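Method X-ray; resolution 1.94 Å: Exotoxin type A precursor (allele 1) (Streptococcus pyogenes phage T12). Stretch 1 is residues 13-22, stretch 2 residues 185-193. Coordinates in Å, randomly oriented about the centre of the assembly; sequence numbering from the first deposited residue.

Stretch 1 13-22: SLVKNLQNIY
Stretch 2, residues 185-193: DFFPEPEFT

Segments far apart in sequence can pack with few direct hydrogen bonds, their side chains filling the space around them; here there is one across the contact. The contact between residues 13-22 and 185-193 of this streptococcal exotoxin illustrates the principle, burying 531 Å² over both sides.

The anchor is Lys16 N, which donates to Pro190 O at 2.9 Å with a nearly linear N-H...O angle of 172°. Beside it, the CA atoms of Val15 and Pro190 lie 3.9 Å apart, the nearest pair in the register. Around this point both chains are extended or turning: Val15 (phi/psi -59/129) and Lys16 (-94/126) lead into Asn17 at 71/45, a left-handed conformation, after which the chain turns into a helix that includes residues 19-22. Asn20 N and Ile21 N close the turn on Asn17 O (3.1 Å) and Leu18 O (2.9 Å). The partner has no regular helix or strand through the contact; Phe187 (-121/142), Pro188 (-80/174) and Glu189 (-67/167) are extended, Pro190 bends at -52/-53, and Phe192 is extended again at -143/176.

Phe192 is the centerpiece. Its CA-to-CB bond points sideways, yet chi1 of 69° (p) and chi2 of -70° bring the end of the side chain nearer to stretch 1. Lys16 O and Asn17 O lie at the ring edge, near its plane, 3.3 Å from Phe192 CE1 and Phe192 CZ respectively. Val15, in the t rotamer, places CG1 3.4 Å from Phe192 CE1 and 3.7 Å from Pro188 CG, so one methyl touches both rings. Ile21 (m, m) has its CA-to-CB bond directed toward stretch 2, with CD1 3.5 Å from Phe192 CE2 and CG1 3.8 Å from Pro188 CD. Leu18 (t, p) starts sideways, but its end comes nearer, setting CD1 4.0 Å from Phe187 CD1 at the edge of that ring. Phe187 is m, with chi2 -67°; its backbone N donates to Asp185 OD1 at 2.9 Å.

At the periphery, Leu14 (m, t) rests CB 3.9 Å from Pro190 CG. Lys16, with chi angles of 154°, 146°, 56° and 81°, curls so that NZ approaches Glu191 CG at 3.6 Å.

Two waters bridge the stretches. Water 1 donates to Lys16 O (3.0 Å) and accepts from Phe192 N (2.9 Å). Water 2 accepts from Asn20 ND2 (3.0 Å) and donates to Phe192 O (3.1 Å); Asn20, m with chi2 -22°, is thereby linked to the backbone of the residue whose ring CZ lies 4.0 Å from its CB.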

# COMPACT_ATOMS: atom_id res chain seq x y z
N SER A 13 13.26 -24.39 -9.65
CA SER A 13 14.24 -23.72 -10.53
C SER A 13 13.62 -22.64 -11.43
O SER A 13 14.34 -21.91 -12.02
CB SER A 13 15.03 -24.76 -11.35
OG SER A 13 14.16 -25.51 -12.14
N LEU A 14 12.29 -22.55 -11.48
CA LEU A 14 11.58 -21.53 -12.23
C LEU A 14 11.33 -20.30 -11.31
O LEU A 14 11.25 -19.15 -11.79
CB LEU A 14 10.22 -22.05 -12.70
CG LEU A 14 10.13 -23.14 -13.80
CD1 LEU A 14 8.70 -23.65 -14.08
CD2 LEU A 14 10.74 -22.59 -15.08
N VAL A 15 11.26 -20.53 -9.99
CA VAL A 15 11.00 -19.44 -9.04
C VAL A 15 12.01 -18.26 -9.02
O VAL A 15 13.21 -18.40 -8.89
CB VAL A 15 10.88 -20.02 -7.60
CG1 VAL A 15 10.39 -18.92 -6.61
CG2 VAL A 15 9.92 -21.22 -7.58
N LYS A 16 11.44 -17.06 -9.11
CA LYS A 16 12.22 -15.84 -8.98
C LYS A 16 12.13 -15.44 -7.48
O LYS A 16 11.05 -15.37 -6.87
CB LYS A 16 11.65 -14.76 -9.95
CG LYS A 16 11.90 -13.32 -9.57
CD LYS A 16 12.11 -12.34 -10.79
CE LYS A 16 11.02 -12.25 -11.90
NZ LYS A 16 9.78 -11.31 -11.53
N ASN A 17 13.28 -15.24 -6.85
CA ASN A 17 13.30 -14.84 -5.46
C ASN A 17 12.89 -15.93 -4.46
O ASN A 17 12.07 -15.68 -3.54
CB ASN A 17 12.43 -13.57 -5.20
CG ASN A 17 13.02 -12.27 -5.86
OD1 ASN A 17 14.25 -12.04 -5.90
ND2 ASN A 17 12.14 -11.42 -6.35
N LEU A 18 13.42 -17.13 -4.65
CA LEU A 18 13.08 -18.22 -3.77
C LEU A 18 13.55 -17.92 -2.37
O LEU A 18 13.02 -18.51 -1.43
CB LEU A 18 13.69 -19.55 -4.27
CG LEU A 18 13.30 -20.84 -3.57
CD1 LEU A 18 11.79 -21.05 -3.54
CD2 LEU A 18 13.93 -22.04 -4.37
N GLN A 19 14.55 -17.05 -2.20
CA GLN A 19 15.02 -16.70 -0.90
C GLN A 19 13.84 -16.27 0.04
O GLN A 19 13.94 -16.45 1.24
CB GLN A 19 16.07 -15.56 -0.97
CG GLN A 19 15.43 -14.19 -1.31
CD GLN A 19 15.50 -13.93 -2.80
OE1 GLN A 19 15.76 -14.84 -3.59
NE2 GLN A 19 15.28 -12.67 -3.19
N ASN A 20 12.77 -15.69 -0.55
CA ASN A 20 11.58 -15.23 0.22
C ASN A 20 10.76 -16.39 0.83
O ASN A 20 10.00 -16.14 1.75
CB ASN A 20 10.66 -14.28 -0.62
CG ASN A 20 11.38 -12.96 -0.94
OD1 ASN A 20 12.31 -12.60 -0.24
ND2 ASN A 20 10.97 -12.26 -1.99
N ILE A 21 10.95 -17.63 0.34
CA ILE A 21 10.33 -18.83 0.97
C ILE A 21 11.38 -19.19 2.06
O ILE A 21 11.04 -19.45 3.20
CB ILE A 21 10.18 -19.98 -0.02
CG1 ILE A 21 9.23 -19.57 -1.14
CG2 ILE A 21 9.66 -21.28 0.70
CD1 ILE A 21 7.77 -19.25 -0.68
N TYR A 22 12.66 -19.17 1.70
CA TYR A 22 13.75 -19.43 2.66
C TYR A 22 13.62 -18.62 3.99
O TYR A 22 13.77 -19.17 5.09
CB TYR A 22 15.16 -19.11 2.05
CG TYR A 22 16.32 -19.08 3.10
CD1 TYR A 22 16.83 -20.27 3.70
CD2 TYR A 22 16.86 -17.86 3.54
CE1 TYR A 22 17.80 -20.23 4.67
CE2 TYR A 22 17.87 -17.81 4.55
CZ TYR A 22 18.33 -19.00 5.11
OH TYR A 22 19.35 -19.00 6.08
N ASP A 185 2.43 -27.89 -1.43
CA ASP A 185 3.59 -27.75 -2.33
C ASP A 185 4.70 -26.94 -1.62
O ASP A 185 4.45 -25.81 -1.18
CB ASP A 185 3.16 -27.01 -3.58
CG ASP A 185 4.11 -27.23 -4.69
OD1 ASP A 185 5.33 -27.32 -4.36
OD2 ASP A 185 3.66 -27.32 -5.86
N PHE A 186 5.90 -27.49 -1.48
CA PHE A 186 6.99 -26.75 -0.86
C PHE A 186 7.39 -25.53 -1.68
O PHE A 186 8.07 -24.66 -1.17
CB PHE A 186 8.24 -27.60 -0.62
CG PHE A 186 8.14 -28.59 0.54
CD1 PHE A 186 7.14 -28.50 1.49
CD2 PHE A 186 9.15 -29.54 0.74
CE1 PHE A 186 7.11 -29.31 2.63
CE2 PHE A 186 9.15 -30.38 1.90
CZ PHE A 186 8.11 -30.25 2.86
N PHE A 187 6.98 -25.48 -2.93
CA PHE A 187 7.38 -24.39 -3.81
C PHE A 187 6.23 -23.58 -4.39
O PHE A 187 5.19 -24.11 -4.76
CB PHE A 187 8.27 -24.95 -4.95
CG PHE A 187 9.51 -25.60 -4.47
CD1 PHE A 187 10.52 -24.85 -3.86
CD2 PHE A 187 9.68 -26.95 -4.55
CE1 PHE A 187 11.69 -25.46 -3.31
CE2 PHE A 187 10.87 -27.59 -4.00
CZ PHE A 187 11.86 -26.84 -3.38
N PRO A 188 6.42 -22.24 -4.49
CA PRO A 188 5.46 -21.29 -5.02
C PRO A 188 5.46 -21.28 -6.55
O PRO A 188 6.34 -21.90 -7.17
CB PRO A 188 6.00 -19.95 -4.49
CG PRO A 188 7.47 -20.12 -4.71
CD PRO A 188 7.61 -21.51 -3.98
N GLU A 189 4.52 -20.53 -7.15
CA GLU A 189 4.53 -20.30 -8.60
C GLU A 189 5.82 -19.42 -8.86
O GLU A 189 6.41 -18.85 -7.91
CB GLU A 189 3.26 -19.61 -9.12
CG GLU A 189 2.88 -18.37 -8.43
CD GLU A 189 1.74 -17.67 -9.12
OE1 GLU A 189 0.97 -18.31 -9.90
OE2 GLU A 189 1.63 -16.45 -8.88
N PRO A 190 6.24 -19.29 -10.15
CA PRO A 190 7.45 -18.53 -10.47
C PRO A 190 7.58 -17.11 -9.94
O PRO A 190 8.58 -16.78 -9.33
CB PRO A 190 7.50 -18.68 -12.00
CG PRO A 190 6.88 -20.01 -12.23
CD PRO A 190 5.63 -19.77 -11.39
N GLU A 191 6.58 -16.27 -10.17
CA GLU A 191 6.57 -14.92 -9.64
C GLU A 191 5.41 -14.96 -8.62
O GLU A 191 4.22 -15.18 -8.95
CB GLU A 191 6.34 -13.91 -10.75
CG GLU A 191 7.46 -14.01 -11.78
CD GLU A 191 6.90 -14.34 -13.18
OE1 GLU A 191 6.25 -13.40 -13.85
OE2 GLU A 191 7.05 -15.56 -13.59
N PHE A 192 5.79 -14.74 -7.37
CA PHE A 192 4.83 -14.88 -6.26
C PHE A 192 5.04 -13.87 -5.18
O PHE A 192 5.97 -13.03 -5.25
CB PHE A 192 5.00 -16.29 -5.61
CG PHE A 192 6.30 -16.45 -4.85
CD1 PHE A 192 7.52 -16.53 -5.54
CD2 PHE A 192 6.33 -16.37 -3.41
CE1 PHE A 192 8.74 -16.52 -4.88
CE2 PHE A 192 7.57 -16.35 -2.71
CZ PHE A 192 8.82 -16.42 -3.45
N THR A 193 4.14 -13.88 -4.20
CA THR A 193 4.37 -13.07 -3.01
C THR A 193 4.14 -14.02 -1.86
O THR A 193 3.35 -15.02 -1.94
CB THR A 193 3.35 -11.86 -2.81
OG1 THR A 193 2.03 -12.38 -2.75
CG2 THR A 193 3.49 -10.84 -3.89
O HOH W 1 8.56 -13.75 -7.25
O HOH W 2 8.66 -13.12 -3.74